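Local coordinates for cell wall surface anchor family protein (Streptococcus agalactiae serogroup V, PDB 3PF2) that forms the shaft of the type 1 pilus on the Group B Streptococcus surface as its major, backbone pilin, and binds calcium ions, at residues A[188-191]-A[192-196]; A[213-216]-A[217-220]. All coordinates share one frame; numbering follows the deposited sequence.

Contact 1. Residues A[188-191]-A[192-196]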
loop_
_atom_site.group_PDB
_atom_site.type_symbol
_atom_site.label_atom_id
_atom_site.label_comp_id
_atom_site.label_asym_id
_atom_site.label_seq_id
_atom_site.Cartn_x
_atom_site.Cartn_y
_atom_site.Cartn_z
ATOM N N LYS A 188 6.165 12.140 -27.032
ATOM C CA LYS A 188 6.135 11.535 -28.362
ATOM C C LYS A 188 6.688 12.533 -29.370
ATOM O O LYS A 188 6.239 13.669 -29.418
ATOM C CB LYS A 188 4.707 11.142 -28.745
ATOM C CG LYS A 188 4.586 10.377 -30.082
ATOM C CD LYS A 188 5.182 8.973 -29.984
ATOM C CE LYS A 188 5.007 8.171 -31.276
ATOM N NZ LYS A 188 5.799 8.738 -32.419
ATOM N N LYS A 189 7.664 12.098 -30.154
ATOM C CA LYS A 189 8.332 12.975 -31.114
ATOM C C LYS A 189 8.521 12.272 -32.454
ATOM O O LYS A 189 8.267 11.073 -32.582
ATOM C CB LYS A 189 9.697 13.442 -30.566
ATOM C CG LYS A 189 9.613 14.295 -29.293
ATOM C CD LYS A 189 10.995 14.825 -28.909
ATOM C CE LYS A 189 10.959 15.587 -27.602
ATOM N NZ LYS A 189 12.284 16.262 -27.368
ATOM N N ASP A 190 8.952 13.029 -33.461
ATOM C CA ASP A 190 9.344 12.451 -34.743
ATOM C C ASP A 190 10.744 11.842 -34.640
ATOM O O ASP A 190 11.374 11.916 -33.586
ATOM C CB ASP A 190 9.283 13.515 -35.853
ATOM C CG ASP A 190 10.251 14.688 -35.621
ATOM O OD1 ASP A 190 10.828 14.829 -34.522
ATOM O OD2 ASP A 190 10.438 15.478 -36.573
ATOM N N SER A 191 11.251 11.280 -35.733
ATOM C CA SER A 191 12.475 10.471 -35.680
ATOM C C SER A 191 13.741 11.254 -35.329
ATOM O O SER A 191 14.683 10.692 -34.763
ATOM C CB SER A 191 12.681 9.688 -36.983
ATOM O OG SER A 191 12.956 10.560 -38.061
ATOM N N THR A 192 13.768 12.537 -35.671
ATOM C CA THR A 192 14.949 13.361 -35.410
ATOM C C THR A 192 14.751 14.208 -34.157
ATOM O O THR A 192 15.593 15.050 -33.825
ATOM C CB THR A 192 15.293 14.261 -36.610
ATOM O OG1 THR A 192 14.175 15.101 -36.904
ATOM C CG2 THR A 192 15.634 13.420 -37.844
ATOM N N GLU A 193 13.638 13.965 -33.458
ATOM C CA GLU A 193 13.321 14.638 -32.188
ATOM C C GLU A 193 13.224 16.161 -32.299
ATOM O O GLU A 193 13.550 16.882 -31.356
ATOM C CB GLU A 193 14.309 14.221 -31.082
ATOM C CG GLU A 193 14.225 12.751 -30.722
ATOM C CD GLU A 193 15.327 12.297 -29.783
ATOM O OE1 GLU A 193 15.219 12.533 -28.563
ATOM O OE2 GLU A 193 16.301 11.688 -30.268
ATOM N N THR A 194 12.769 16.640 -33.455
ATOM C CA THR A 194 12.595 18.079 -33.676
ATOM C C THR A 194 11.209 18.588 -33.317
ATOM O O THR A 194 11.050 19.770 -33.009
ATOM C CB THR A 194 12.893 18.499 -35.132
ATOM O OG1 THR A 194 11.949 17.882 -36.022
ATOM C CG2 THR A 194 14.298 18.098 -35.522
ATOM N N GLN A 195 10.200 17.725 -33.383
ATOM C CA GLN A 195 8.850 18.141 -33.023
ATOM C C GLN A 195 8.119 17.124 -32.171
ATOM O O GLN A 195 8.398 15.927 -32.238
ATOM C CB GLN A 195 8.017 18.459 -34.264
ATOM C CG GLN A 195 7.798 17.288 -35.184
ATOM C CD GLN A 195 7.281 17.716 -36.538
ATOM O OE1 GLN A 195 6.268 18.416 -36.639
ATOM N NE2 GLN A 195 7.975 17.298 -37.593
ATOM N N THR A 196 7.180 17.623 -31.382
ATOM C CA THR A 196 6.321 16.782 -30.567
ATOM C C THR A 196 5.098 16.405 -31.390
ATOM O O THR A 196 4.703 17.139 -32.313
ATOM C CB THR A 196 5.903 17.498 -29.279
ATOM O OG1 THR A 196 5.285 18.748 -29.617
ATOM C CG2 THR A 196 7.124 17.756 -28.390
HETATM O O HOH W 1 13.978 14.017 -26.999
HETATM O O HOH W 2 12.383 18.330 -29.437
#

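Contact 2. Residues A[213-216]-A[217-220]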
loop_
_atom_site.group_PDB
_atom_site.type_symbol
_atom_site.label_atom_id
_atom_site.label_comp_id
_atom_site.label_asym_id
_atom_site.label_seq_id
_atom_site.Cartn_x
_atom_site.Cartn_y
_atom_site.Cartn_z
ATOM N N LYS A 213 -5.053 -3.313 -16.321
ATOM C CA LYS A 213 -6.462 -2.931 -16.399
ATOM C C LYS A 213 -6.774 -1.757 -15.494
ATOM O O LYS A 213 -6.155 -1.596 -14.427
ATOM C CB LYS A 213 -7.367 -4.118 -16.042
ATOM C CG LYS A 213 -7.414 -5.203 -17.116
ATOM C CD LYS A 213 -8.306 -6.384 -16.696
ATOM C CE LYS A 213 -7.750 -7.133 -15.497
ATOM N NZ LYS A 213 -8.794 -8.013 -14.903
ATOM N N TRP A 214 -7.736 -0.943 -15.932
ATOM C CA TRP A 214 -8.269 0.132 -15.113
ATOM C C TRP A 214 -9.026 -0.426 -13.928
ATOM O O TRP A 214 -9.729 -1.445 -14.028
ATOM C CB TRP A 214 -9.240 1.015 -15.895
ATOM C CG TRP A 214 -8.626 1.944 -16.895
ATOM C CD1 TRP A 214 -8.828 1.926 -18.237
ATOM C CD2 TRP A 214 -7.733 3.046 -16.636
ATOM N NE1 TRP A 214 -8.117 2.935 -18.839
ATOM C CE2 TRP A 214 -7.433 3.634 -17.881
ATOM C CE3 TRP A 214 -7.149 3.578 -15.477
ATOM C CZ2 TRP A 214 -6.575 4.739 -18.007
ATOM C CZ3 TRP A 214 -6.290 4.684 -15.601
ATOM C CH2 TRP A 214 -6.018 5.248 -16.861
ATOM N N THR A 215 -8.860 0.253 -12.806
ATOM C CA THR A 215 -9.782 0.133 -11.686
ATOM C C THR A 215 -10.294 1.537 -11.356
ATOM O O THR A 215 -9.735 2.540 -11.820
ATOM C CB THR A 215 -9.084 -0.444 -10.444
ATOM O OG1 THR A 215 -7.999 0.414 -10.076
ATOM C CG2 THR A 215 -8.571 -1.860 -10.700
ATOM N N ASP A 216 -11.350 1.612 -10.547
ATOM C CA ASP A 216 -11.834 2.902 -10.054
ATOM C C ASP A 216 -10.709 3.735 -9.421
ATOM O O ASP A 216 -10.605 4.942 -9.662
ATOM C CB ASP A 216 -12.977 2.688 -9.049
ATOM C CG ASP A 216 -14.263 2.216 -9.707
ATOM O OD1 ASP A 216 -14.401 2.303 -10.946
ATOM O OD2 ASP A 216 -15.162 1.758 -8.975
ATOM N N ALA A 217 -9.857 3.086 -8.631
ATOM C CA ALA A 217 -8.750 3.785 -7.951
ATOM C C ALA A 217 -7.676 4.317 -8.921
ATOM O O ALA A 217 -7.158 5.424 -8.744
ATOM C CB ALA A 217 -8.122 2.885 -6.914
ATOM N N LEU A 218 -7.338 3.521 -9.936
ATOM C CA LEU A 218 -6.365 3.956 -10.947
ATOM C C LEU A 218 -6.913 5.101 -11.790
ATOM O O LEU A 218 -6.178 6.031 -12.150
ATOM C CB LEU A 218 -5.939 2.793 -11.838
ATOM C CG LEU A 218 -4.622 2.110 -11.469
ATOM C CD1 LEU A 218 -4.394 0.943 -12.407
ATOM C CD2 LEU A 218 -3.433 3.099 -11.501
ATOM N N ILE A 219 -8.210 5.038 -12.089
ATOM C CA ILE A 219 -8.884 6.107 -12.825
ATOM C C ILE A 219 -8.775 7.427 -12.044
ATOM O O ILE A 219 -8.459 8.482 -12.607
ATOM C CB ILE A 219 -10.353 5.733 -13.139
ATOM C CG1 ILE A 219 -10.403 4.672 -14.250
ATOM C CG2 ILE A 219 -11.157 6.971 -13.538
ATOM C CD1 ILE A 219 -11.734 3.945 -14.384
ATOM N N LYS A 220 -8.995 7.347 -10.733
ATOM C CA LYS A 220 -8.923 8.516 -9.868
ATOM C C LYS A 220 -7.518 9.126 -9.801
ATOM O O LYS A 220 -7.372 10.314 -9.540
ATOM C CB LYS A 220 -9.447 8.163 -8.465
ATOM C CG LYS A 220 -10.029 9.339 -7.699
ATOM C CD LYS A 220 -10.831 8.839 -6.499
ATOM C CE LYS A 220 -11.385 9.992 -5.675
ATOM N NZ LYS A 220 -11.854 9.505 -4.346
#

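Contact 1. Residues A[188-191]-A[192-196]
Asp190 reaches into the turn that follows it and binds Thr194 and Gln195 with both carboxylate oxygens. Asp190 CB lies 4.1 Å from CG of Gln195. Because chi1 is 62°, CG lies between the backbone N and the carbonyl carbon, which folds the carboxylate back over the chain just ahead; there Asp190 CG is 3.6 Å from Gln195 CG. At the tip, OD1 of Asp190 takes the N-H of Thr194 on its syn lone pair (2.9 Å) and that of Gln195 from above the carboxylate plane, the latter almost straight at 174°. Asp190 OD2 has two donors: Thr194 OG1, on the syn lone pair at 2.9 Å, and Gln195 NE2, whose amide stands nearly perpendicular to the carboxylate (87°) with OD2 in its plane. Four bonds thus fix the rotation of this buried group and probably favour its charged form.

Lys189 runs extended past Glu193, with its CD 4.0 Å from Glu193 CB, and two waters join its NZ to Glu193 OE1 and O; Glu193 OE2 pairs with Lys315. Glu193 N to Asp190 O (3.1 Å) closes the type I beta turn, and Asp190 N to Gln195 O ties the arms beyond it. This turn follows strand 178-190, whose Lys188 is joined covalently to Asn316, the Lys-Asn isopeptide crosslink characteristic of Gram-positive pilin Ig-like domains.

Contact 2. Residues A[213-216]-A[217-220]
Trp214 and Ile219 meet at about a right angle where the chain turns into helix 216-221, and this is the close-packed side of the contact. Ile219 CG1 approaches the six-membered part of the indole obliquely, 3.6 Å from Trp214 CE3, while the same indole atom lies 3.9 Å from Leu218 CB. The carbonyl O of Leu218 comes to the ring edge, 3.7 Å from Trp214 CZ3. Ile219 CG1 sits beside its own backbone N (chi1 -73°), a position that brings it to the indole and also to 3.3 Å from Thr215 O. Ala232 and Ile238 add to the surroundings of the buried tryptophan.

The other side is looser and more open to solvent. Asp216 points outward, its OD1 hydrogen-bonded to Thr234 OG1, and the extended Lys220 sends its amine away from the turn. Backbone N-H groups form the seam between these two sides. Thr215 OG1 accepts from Leu218 N in a fairly straight bond of 3.2 Å. Thr215 O receives Ile219 N at 2.9 Å. Asp216 O takes Lys220 N at 3.1 Å, continuing the helical pattern. Thr215 is thereby a classic threonine N-cap, starting a short helix within the prealbumin-like domain of the pilin.

Both contacts are local and belong to the same prealbumin-like region, in series along the chain, yet their centres lie 30 Å apart and their nearest atoms about 17 Å. Contact 1 is at one end of the elongated molecule, just past strand 178-190, whereas contact 2 lies much nearer the middle and opens helix 216-221. Each mixes buried and exposed residues, but the buried groups differ: a carboxylate surrounded by donors and the crosslinked Lys188 in contact 1, an indole packed against aliphatic carbon and Leu218 in contact 2. Polar side-chain bonding therefore dominates the first, while the second combines apolar packing with a single capping hydroxyl.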